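PDB 4V1S: alpha-1,6-mannanase, which probably hydrolyses alpha-1,6-mannosidic linkages of mannan chains as a family GH76 glycoside hydrolase of a gut Bacteroides. Local coordinates for residues N115-N120 against L165-G170; S177-V182 against I229-W234; K214-T219 against Q223-A228. All blocks are in the same frame, centred on the assembly; numbering follows the deposited sequence.

Contact 1. Residues N115-N120 against L165-G170; sequences NYWHPN and LEKAKG
K167 lays the end of its aliphatic chain over one face of the W117 indole, and this pair carries the contact. Its CE stands 3.5 Å from the centroid of the five-membered ring of W117, only 5° off the ring normal, a CH-pi contact. CD follows over the six-membered part, 3.8 Å from W117 CD2. The ammonium group ends the run as a cation-pi partner, with NZ 4.4 Å from the centroid of that same five-membered ring. Lysine suits the place because its methylenes can pack on an aromatic face while its ammonium group still lies over the five-membered ring. W117 reaches the helix because its CG is anti to the backbone N (chi1 179°), while the lysine chain bends at chi2 and chi4, which turns its end over the ring. The far edge of the indole comes against the helix backbone, W117 CH2 lying 4.0 Å from G170 C; a CB on G170 would clash with this ring, so glycine gives the edge its room. Further out, Y127 meets W117 edge-to-face and also touches K167, and H118 exchanges backbone hydrogen bonds with G126. No hydrogen bond links the two segments. This is surface packing of a beta-hairpin, strands 117-121 and 124-127, against helix 162-177, held by a cation-pi and CH-pi pair.

Contact 2. Residues S177-V182 against I229-W234; sequences SGEDNV and IRINDW
The loop 177-182 passes beside helix 222-239 with E179 and I231 nearest in backbone, their CA atoms 8.4 Å apart, and side chains bridge the gap. E179 points toward the helix; it sends CG to the side opposite its own amide nitrogen and, extended beyond that, presents its carboxylate to R230. The arginine grips it side-on with two nitrogens, one to each oxygen: NH2 of R230 gives to OE1 of E179 at 2.8 Å, and NE of R230 gives to OE2 of E179, also at 2.8 Å. Both bonds are nearly straight (168° and 169°), and both oxygens are met on their syn sides. Gripped at two points, the groups are held nearly coplanar, their planes 23° apart, and neither can turn readily without straining a bond. A bend at chi3 swings the guanidinium so that NE and NH2 face the glutamate together. Opposite charges and matching pairs of donors and acceptors suit Glu and Arg to this place near the surface, whereas I231 is buried and lends an apolar flank, its CG1 3.8 Å from E179 OE2. Beyond E179 the loop folds into an Asx turn, V182 N bonding D180 OD1, and K200 of strand 199-201 makes a salt bridge with D180. I187 touches both E179 and I231, and I231 also packs on helix 202-219, tying the loop after helix 162-177 to the helical pair 202-219 and 222-239.

Contact 3. Residues K214-T219 against Q223-A228; sequences KLYEIT and QYLDAA
With CG beside its backbone N (chi1 -71°), Y224 swings its ring back toward the preceding helix, while Y216, whose CG lies across from its own amide nitrogen (chi1 175°), lays its ring along L225. Two CH-pi contacts result, one from each helix. CB of L215 sits over the centre of the Y224 ring, 3.9 Å from its centroid and almost on the ring normal. In the reverse sense, CB of L225 lies 3.9 Å from the centroid of the Y216 ring, set toward the rim. Between these pairs the two tyrosine CB atoms, Y216 CB and Y224 CB, meet at 3.9 Å. Leucine suits both places because its branch extends the cover beyond CB, L225 CD2 to Y216 CZ and L215 CD1 to the hydroxyl end of Y224. T219 comes to the Y224 ring at its edge, OG1 3.5 Å from CD2 of Y224. That hydroxyl donates to L215 O at 2.7 Å from above the carbonyl plane, and the backbone N of T219 binds the same oxygen from the opposite face; threonine thus adds a second bond to the carbonyl its own N-H already uses, in the last turn of helix 202-219, and D221 N bonds the same hydroxyl. Shortening Y224 to an alanine would probably leave L215 CB without its aromatic partner and open a gap beside T219. The two helix segments run nearly antiparallel, at 160°, their axes 8.4 Å apart, forming a tight helical hairpin. Helix 162-177 packs alongside, with L172 touching both L215 and Y224, while Y216 meets A280 of helix 264-281.

Overall arrangement
The contacts follow the chain order in part: contact 1 closes before the other two open, and contact 3 is nested inside the loop that contact 2 closes. Contacts 2 and 3 share helix 222-239, their segments adjoining in sequence, with centres about 14 Å apart. Contact 1 lies about 18 Å from contact 3 between centres, yet they touch, L165 and K169 of helix 162-177 packing on L215 and K169 also on Y224; contacts 1 and 2, about 22 Å apart between centres, do not. Together they join a beta-hairpin, a loop and three successive helices within the mainly helical GH76 fold, consistent with its six-hairpin clan.

Contact 1. Residues N115-N120 against L165-G170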
loop_
_atom_site.group_PDB
_atom_site.type_symbol
_atom_site.label_atom_id
_atom_site.label_comp_id
_atom_site.label_asym_id
_atom_site.label_seq_id
_atom_site.Cartn_x
_atom_site.Cartn_y
_atom_site.Cartn_z
ATOM N N ASN A 115 0.043 -15.955 -11.016
ATOM C CA ASN A 115 -0.071 -17.178 -10.210
ATOM C C ASN A 115 -1.122 -17.045 -9.146
ATOM O O ASN A 115 -1.641 -18.053 -8.687
ATOM C CB ASN A 115 1.228 -17.570 -9.573
ATOM C CG ASN A 115 2.266 -17.976 -10.596
ATOM O OD1 ASN A 115 1.983 -18.721 -11.530
ATOM N ND2 ASN A 115 3.485 -17.501 -10.410
ATOM N N TYR A 116 -1.383 -15.818 -8.702
ATOM C CA TYR A 116 -2.397 -15.538 -7.682
ATOM C C TYR A 116 -3.774 -15.169 -8.248
ATOM O O TYR A 116 -4.723 -14.947 -7.484
ATOM C CB TYR A 116 -1.914 -14.402 -6.779
ATOM C CG TYR A 116 -0.645 -14.688 -5.981
ATOM C CD1 TYR A 116 0.603 -14.680 -6.577
ATOM C CD2 TYR A 116 -0.696 -14.978 -4.635
ATOM C CE1 TYR A 116 1.749 -14.899 -5.861
ATOM C CE2 TYR A 116 0.464 -15.178 -3.904
ATOM C CZ TYR A 116 1.671 -15.204 -4.522
ATOM O OH TYR A 116 2.801 -15.456 -3.782
ATOM N N TRP A 117 -3.872 -15.021 -9.576
ATOM C CA TRP A 117 -5.136 -14.595 -10.190
ATOM C C TRP A 117 -6.065 -15.766 -10.379
ATOM O O TRP A 117 -5.687 -16.784 -10.973
ATOM C CB TRP A 117 -4.848 -13.973 -11.537
ATOM C CG TRP A 117 -6.047 -13.508 -12.308
ATOM C CD1 TRP A 117 -6.605 -14.110 -13.379
ATOM C CD2 TRP A 117 -6.825 -12.337 -12.044
ATOM N NE1 TRP A 117 -7.648 -13.370 -13.850
ATOM C CE2 TRP A 117 -7.830 -12.287 -13.034
ATOM C CE3 TRP A 117 -6.784 -11.323 -11.055
ATOM C CZ2 TRP A 117 -8.737 -11.245 -13.130
ATOM C CZ3 TRP A 117 -7.703 -10.316 -11.144
ATOM C CH2 TRP A 117 -8.691 -10.295 -12.172
ATOM N N HIS A 118 -7.306 -15.581 -9.936
ATOM C CA HIS A 118 -8.356 -16.537 -10.210
ATOM C C HIS A 118 -9.312 -15.970 -11.243
ATOM O O HIS A 118 -9.919 -14.962 -10.998
ATOM C CB HIS A 118 -9.115 -16.930 -8.940
ATOM C CG HIS A 118 -9.786 -18.260 -9.038
ATOM N ND1 HIS A 118 -10.795 -18.527 -9.943
ATOM C CD2 HIS A 118 -9.584 -19.413 -8.356
ATOM C CE1 HIS A 118 -11.175 -19.782 -9.820
ATOM N NE2 HIS A 118 -10.473 -20.335 -8.849
ATOM N N PRO A 119 -9.467 -16.656 -12.395
ATOM C CA PRO A 119 -10.272 -16.069 -13.495
ATOM C C PRO A 119 -11.775 -16.172 -13.283
ATOM O O PRO A 119 -12.518 -15.503 -13.958
ATOM C CB PRO A 119 -9.886 -16.904 -14.701
ATOM C CG PRO A 119 -9.471 -18.213 -14.129
ATOM C CD PRO A 119 -8.817 -17.904 -12.809
ATOM N N ASN A 120 -12.212 -17.008 -12.349
ATOM C CA ASN A 120 -13.654 -17.197 -12.105
ATOM C C ASN A 120 -13.866 -18.111 -10.927
ATOM O O ASN A 120 -13.858 -19.356 -11.083
ATOM C CB ASN A 120 -14.434 -17.785 -13.308
ATOM C CG ASN A 120 -15.902 -18.041 -12.945
ATOM O OD1 ASN A 120 -16.379 -17.538 -11.910
ATOM N ND2 ASN A 120 -16.605 -18.805 -13.739
ATOM N N LEU A 165 -3.232 -2.730 -17.092
ATOM C CA LEU A 165 -4.492 -2.019 -16.891
ATOM C C LEU A 165 -5.700 -2.977 -16.837
ATOM O O LEU A 165 -6.612 -2.768 -16.055
ATOM C CB LEU A 165 -4.677 -0.982 -18.001
ATOM C CG LEU A 165 -5.904 -0.095 -17.819
ATOM C CD1 LEU A 165 -5.813 0.720 -16.522
ATOM C CD2 LEU A 165 -6.092 0.800 -19.019
ATOM N N GLU A 166 -5.686 -4.016 -17.660
ATOM C CA GLU A 166 -6.753 -5.011 -17.657
ATOM C C GLU A 166 -6.890 -5.632 -16.263
ATOM O O GLU A 166 -7.986 -5.756 -15.722
ATOM C CB GLU A 166 -6.466 -6.082 -18.705
ATOM C CG GLU A 166 -7.417 -7.252 -18.759
ATOM C CD GLU A 166 -7.140 -8.163 -19.959
ATOM O OE1 GLU A 166 -6.127 -7.948 -20.681
ATOM O OE2 GLU A 166 -7.941 -9.096 -20.181
ATOM N N LYS A 167 -5.758 -6.009 -15.672
ATOM C CA LYS A 167 -5.791 -6.613 -14.340
ATOM C C LYS A 167 -6.103 -5.554 -13.268
ATOM O O LYS A 167 -6.726 -5.887 -12.267
ATOM C CB LYS A 167 -4.513 -7.372 -14.012
ATOM C CG LYS A 167 -4.359 -8.665 -14.787
ATOM C CD LYS A 167 -5.296 -9.739 -14.293
ATOM C CE LYS A 167 -5.077 -11.063 -14.998
ATOM N NZ LYS A 167 -5.377 -11.036 -16.449
ATOM N N ALA A 168 -5.647 -4.307 -13.430
ATOM C CA ALA A 168 -6.047 -3.248 -12.485
ATOM C C ALA A 168 -7.563 -3.128 -12.428
ATOM O O ALA A 168 -8.157 -3.059 -11.356
ATOM C CB ALA A 168 -5.451 -1.915 -12.854
ATOM N N LYS A 169 -8.186 -3.087 -13.598
ATOM C CA LYS A 169 -9.630 -2.985 -13.683
ATOM C C LYS A 169 -10.323 -4.194 -13.059
ATOM O O LYS A 169 -11.341 -4.058 -12.348
ATOM C CB LYS A 169 -10.074 -2.816 -15.144
ATOM C CG LYS A 169 -9.743 -1.461 -15.707
ATOM C CD LYS A 169 -10.060 -1.473 -17.195
ATOM C CE LYS A 169 -9.742 -0.174 -17.875
ATOM N NZ LYS A 169 -9.952 -0.283 -19.352
ATOM N N GLY A 170 -9.770 -5.381 -13.317
ATOM C CA GLY A 170 -10.350 -6.594 -12.799
ATOM C C GLY A 170 -10.212 -6.711 -11.302
ATOM O O GLY A 170 -11.147 -7.091 -10.617
#

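Contact 2. Residues S177-V182 against I229-W234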
loop_
_atom_site.group_PDB
_atom_site.type_symbol
_atom_site.label_atom_id
_atom_site.label_comp_id
_atom_site.label_asym_id
_atom_site.label_seq_id
_atom_site.Cartn_x
_atom_site.Cartn_y
_atom_site.Cartn_z
ATOM N N SER A 177 -17.056 -5.514 -5.820
ATOM C CA SER A 177 -18.089 -6.524 -5.663
ATOM C C SER A 177 -18.277 -6.818 -4.160
ATOM O O SER A 177 -19.258 -7.463 -3.774
ATOM C CB SER A 177 -17.763 -7.828 -6.401
ATOM O OG SER A 177 -16.751 -8.614 -5.753
ATOM N N GLY A 178 -17.356 -6.342 -3.306
ATOM C CA GLY A 178 -17.518 -6.546 -1.853
ATOM C C GLY A 178 -18.347 -5.455 -1.182
ATOM O O GLY A 178 -18.568 -5.502 0.018
ATOM N N GLU A 179 -18.773 -4.477 -1.947
ATOM C CA GLU A 179 -19.642 -3.389 -1.475
ATOM C C GLU A 179 -21.108 -3.796 -1.622
ATOM O O GLU A 179 -21.548 -4.276 -2.672
ATOM C CB GLU A 179 -19.442 -2.105 -2.302
ATOM C CG GLU A 179 -20.140 -0.888 -1.718
ATOM C CD GLU A 179 -20.163 0.343 -2.605
ATOM O OE1 GLU A 179 -19.620 0.305 -3.736
ATOM O OE2 GLU A 179 -20.714 1.379 -2.149
ATOM N N ASP A 180 -21.866 -3.573 -0.577
ATOM C CA ASP A 180 -23.325 -3.723 -0.641
ATOM C C ASP A 180 -23.919 -2.882 0.498
ATOM O O ASP A 180 -23.188 -2.183 1.199
ATOM C CB ASP A 180 -23.784 -5.203 -0.621
ATOM C CG ASP A 180 -23.415 -5.907 0.667
ATOM O OD1 ASP A 180 -23.274 -5.214 1.714
ATOM O OD2 ASP A 180 -23.299 -7.139 0.639
ATOM N N ASN A 181 -25.239 -2.922 0.650
ATOM C CA ASN A 181 -25.912 -2.086 1.650
ATOM C C ASN A 181 -26.045 -2.672 3.053
ATOM O O ASN A 181 -26.724 -2.110 3.893
ATOM C CB ASN A 181 -27.245 -1.581 1.096
ATOM C CG ASN A 181 -27.068 -0.344 0.252
ATOM O OD1 ASN A 181 -27.582 -0.239 -0.877
ATOM N ND2 ASN A 181 -26.333 0.612 0.791
ATOM N N VAL A 182 -25.368 -3.788 3.318
ATOM C CA VAL A 182 -25.233 -4.283 4.701
ATOM C C VAL A 182 -24.455 -3.202 5.434
ATOM O O VAL A 182 -23.481 -2.668 4.905
ATOM C CB VAL A 182 -24.577 -5.671 4.702
ATOM C CG1 VAL A 182 -24.244 -6.149 6.109
ATOM C CG2 VAL A 182 -25.512 -6.667 3.992
ATOM N N ILE A 229 -16.792 8.512 -3.987
ATOM C CA ILE A 229 -17.600 9.440 -3.175
ATOM C C ILE A 229 -18.564 8.684 -2.278
ATOM O O ILE A 229 -18.690 8.980 -1.091
ATOM C CB ILE A 229 -18.345 10.447 -4.080
ATOM C CG1 ILE A 229 -17.332 11.414 -4.720
ATOM C CG2 ILE A 229 -19.390 11.229 -3.296
ATOM C CD1 ILE A 229 -17.909 12.265 -5.845
ATOM N N ARG A 230 -19.238 7.691 -2.853
ATOM C CA ARG A 230 -20.190 6.890 -2.123
ATOM C C ARG A 230 -19.522 6.135 -0.966
ATOM O O ARG A 230 -20.007 6.153 0.169
ATOM C CB ARG A 230 -20.885 5.920 -3.091
ATOM C CG ARG A 230 -21.903 5.013 -2.458
ATOM C CD ARG A 230 -22.541 4.082 -3.487
ATOM N NE ARG A 230 -21.561 3.168 -4.077
ATOM C CZ ARG A 230 -21.121 3.165 -5.335
ATOM N NH1 ARG A 230 -21.565 4.031 -6.244
ATOM N NH2 ARG A 230 -20.215 2.254 -5.699
ATOM N N ILE A 231 -18.425 5.437 -1.275
ATOM C CA ILE A 231 -17.702 4.695 -0.259
ATOM C C ILE A 231 -17.125 5.653 0.792
ATOM O O ILE A 231 -17.181 5.378 1.990
ATOM C CB ILE A 231 -16.595 3.845 -0.904
ATOM C CG1 ILE A 231 -17.230 2.744 -1.783
ATOM C CG2 ILE A 231 -15.681 3.262 0.163
ATOM C CD1 ILE A 231 -16.256 2.153 -2.782
ATOM N N ASN A 232 -16.585 6.782 0.357
ATOM C CA ASN A 232 -16.077 7.774 1.301
ATOM C C ASN A 232 -17.141 8.284 2.264
ATOM O O ASN A 232 -16.917 8.346 3.471
ATOM C CB ASN A 232 -15.467 8.963 0.602
ATOM C CG ASN A 232 -14.829 9.920 1.588
ATOM O OD1 ASN A 232 -13.983 9.516 2.393
ATOM N ND2 ASN A 232 -15.260 11.176 1.568
ATOM N N ASP A 233 -18.296 8.652 1.720
ATOM C CA ASP A 233 -19.406 9.136 2.560
ATOM C C ASP A 233 -19.727 8.111 3.658
ATOM O O ASP A 233 -19.870 8.466 4.828
ATOM C CB ASP A 233 -20.640 9.394 1.709
ATOM C CG ASP A 233 -20.549 10.668 0.899
ATOM O OD1 ASP A 233 -19.592 11.455 1.061
ATOM O OD2 ASP A 233 -21.451 10.869 0.067
ATOM N N TRP A 234 -19.813 6.831 3.283
ATOM C CA TRP A 234 -20.083 5.774 4.267
ATOM C C TRP A 234 -18.961 5.686 5.308
ATOM O O TRP A 234 -19.210 5.539 6.515
ATOM C CB TRP A 234 -20.284 4.409 3.585
ATOM C CG TRP A 234 -20.579 3.310 4.554
ATOM C CD1 TRP A 234 -21.818 2.917 5.029
ATOM C CD2 TRP A 234 -19.627 2.475 5.215
ATOM N NE1 TRP A 234 -21.679 1.894 5.933
ATOM C CE2 TRP A 234 -20.347 1.601 6.066
ATOM C CE3 TRP A 234 -18.242 2.345 5.139
ATOM C CZ2 TRP A 234 -19.717 0.628 6.834
ATOM C CZ3 TRP A 234 -17.614 1.380 5.911
ATOM C CH2 TRP A 234 -18.348 0.550 6.762
#

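Contact 3. Residues K214-T219 against Q223-A228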
loop_
_atom_site.group_PDB
_atom_site.type_symbol
_atom_site.label_atom_id
_atom_site.label_comp_id
_atom_site.label_asym_id
_atom_site.label_seq_id
_atom_site.Cartn_x
_atom_site.Cartn_y
_atom_site.Cartn_z
ATOM N N LYS A 214 -7.583 6.498 -9.048
ATOM C CA LYS A 214 -6.541 6.276 -10.038
ATOM C C LYS A 214 -7.139 5.857 -11.368
ATOM O O LYS A 214 -6.744 6.377 -12.423
ATOM C CB LYS A 214 -5.486 5.281 -9.528
ATOM C CG LYS A 214 -4.588 5.845 -8.428
ATOM C CD LYS A 214 -3.566 4.862 -7.902
ATOM C CE LYS A 214 -2.497 5.611 -7.114
ATOM N NZ LYS A 214 -1.545 6.294 -8.022
ATOM N N LEU A 215 -8.122 4.960 -11.328
ATOM C CA LEU A 215 -8.799 4.556 -12.559
ATOM C C LEU A 215 -9.695 5.656 -13.164
ATOM O O LEU A 215 -9.843 5.736 -14.397
ATOM C CB LEU A 215 -9.557 3.246 -12.364
ATOM C CG LEU A 215 -8.674 2.026 -12.665
ATOM C CD1 LEU A 215 -9.257 0.760 -12.079
ATOM C CD2 LEU A 215 -8.470 1.852 -14.173
ATOM N N TYR A 216 -10.267 6.506 -12.314
ATOM C CA TYR A 216 -10.984 7.678 -12.800
ATOM C C TYR A 216 -10.059 8.565 -13.620
ATOM O O TYR A 216 -10.414 9.021 -14.710
ATOM C CB TYR A 216 -11.602 8.487 -11.645
ATOM C CG TYR A 216 -12.229 9.762 -12.118
ATOM C CD1 TYR A 216 -13.340 9.734 -12.948
ATOM C CD2 TYR A 216 -11.688 10.993 -11.775
ATOM C CE1 TYR A 216 -13.910 10.906 -13.413
ATOM C CE2 TYR A 216 -12.243 12.172 -12.233
ATOM C CZ TYR A 216 -13.362 12.121 -13.040
ATOM O OH TYR A 216 -13.933 13.280 -13.512
ATOM N N GLU A 217 -8.873 8.822 -13.094
ATOM C CA GLU A 217 -7.921 9.677 -13.792
ATOM C C GLU A 217 -7.526 9.057 -15.130
ATOM O O GLU A 217 -7.437 9.755 -16.138
ATOM C CB GLU A 217 -6.706 9.939 -12.912
ATOM C CG GLU A 217 -7.027 10.842 -11.730
ATOM C CD GLU A 217 -5.814 11.279 -10.929
ATOM O OE1 GLU A 217 -4.669 10.802 -11.202
ATOM O OE2 GLU A 217 -6.023 12.093 -9.986
ATOM N N ILE A 218 -7.337 7.745 -15.156
ATOM C CA ILE A 218 -6.954 7.055 -16.382
ATOM C C ILE A 218 -8.094 7.008 -17.406
ATOM O O ILE A 218 -7.895 7.320 -18.599
ATOM C CB ILE A 218 -6.452 5.621 -16.078
ATOM C CG1 ILE A 218 -5.104 5.708 -15.365
ATOM C CG2 ILE A 218 -6.332 4.786 -17.353
ATOM C CD1 ILE A 218 -4.716 4.445 -14.618
ATOM N N THR A 219 -9.277 6.603 -16.964
ATOM C CA THR A 219 -10.388 6.309 -17.894
ATOM C C THR A 219 -11.388 7.448 -18.123
ATOM O O THR A 219 -12.147 7.409 -19.088
ATOM C CB THR A 219 -11.226 5.124 -17.395
ATOM O OG1 THR A 219 -11.906 5.495 -16.181
ATOM C CG2 THR A 219 -10.366 3.888 -17.182
ATOM N N GLN A 223 -18.185 6.742 -13.199
ATOM C CA GLN A 223 -18.613 5.671 -12.287
ATOM C C GLN A 223 -17.572 5.425 -11.189
ATOM O O GLN A 223 -17.925 5.117 -10.063
ATOM C CB GLN A 223 -18.881 4.344 -12.997
ATOM N N TYR A 224 -16.296 5.564 -11.524
ATOM C CA TYR A 224 -15.230 5.396 -10.545
ATOM C C TYR A 224 -15.200 6.535 -9.502
ATOM O O TYR A 224 -15.026 6.293 -8.303
ATOM C CB TYR A 224 -13.882 5.310 -11.245
ATOM C CG TYR A 224 -13.644 4.017 -12.013
ATOM C CD1 TYR A 224 -13.646 2.797 -11.366
ATOM C CD2 TYR A 224 -13.356 4.038 -13.363
ATOM C CE1 TYR A 224 -13.402 1.619 -12.057
ATOM C CE2 TYR A 224 -13.123 2.871 -14.075
ATOM C CZ TYR A 224 -13.127 1.656 -13.421
ATOM O OH TYR A 224 -12.865 0.484 -14.126
ATOM N N LEU A 225 -15.358 7.772 -9.965
ATOM C CA LEU A 225 -15.464 8.919 -9.061
ATOM C C LEU A 225 -16.688 8.772 -8.166
ATOM O O LEU A 225 -16.599 8.980 -6.949
ATOM C CB LEU A 225 -15.523 10.239 -9.831
ATOM C CG LEU A 225 -15.734 11.514 -8.988
ATOM C CD1 LEU A 225 -14.638 11.722 -7.947
ATOM C CD2 LEU A 225 -15.813 12.723 -9.893
ATOM N N ASP A 226 -17.821 8.379 -8.745
ATOM C CA ASP A 226 -19.041 8.230 -7.957
ATOM C C ASP A 226 -18.904 7.132 -6.905
ATOM O O ASP A 226 -19.411 7.283 -5.799
ATOM C CB ASP A 226 -20.246 7.959 -8.861
ATOM C CG ASP A 226 -20.628 9.168 -9.715
ATOM O OD1 ASP A 226 -20.318 10.335 -9.338
ATOM O OD2 ASP A 226 -21.250 8.938 -10.765
ATOM N N ALA A 227 -18.191 6.051 -7.240
ATOM C CA ALA A 227 -17.933 4.990 -6.281
ATOM C C ALA A 227 -17.068 5.506 -5.126
ATOM O O ALA A 227 -17.381 5.245 -3.980
ATOM C CB ALA A 227 -17.290 3.793 -6.956
ATOM N N ALA A 228 -15.996 6.241 -5.433
ATOM C CA ALA A 228 -15.132 6.782 -4.398
ATOM C C ALA A 228 -15.926 7.675 -3.436
ATOM O O ALA A 228 -15.776 7.589 -2.208
ATOM C CB ALA A 228 -13.966 7.548 -5.001
#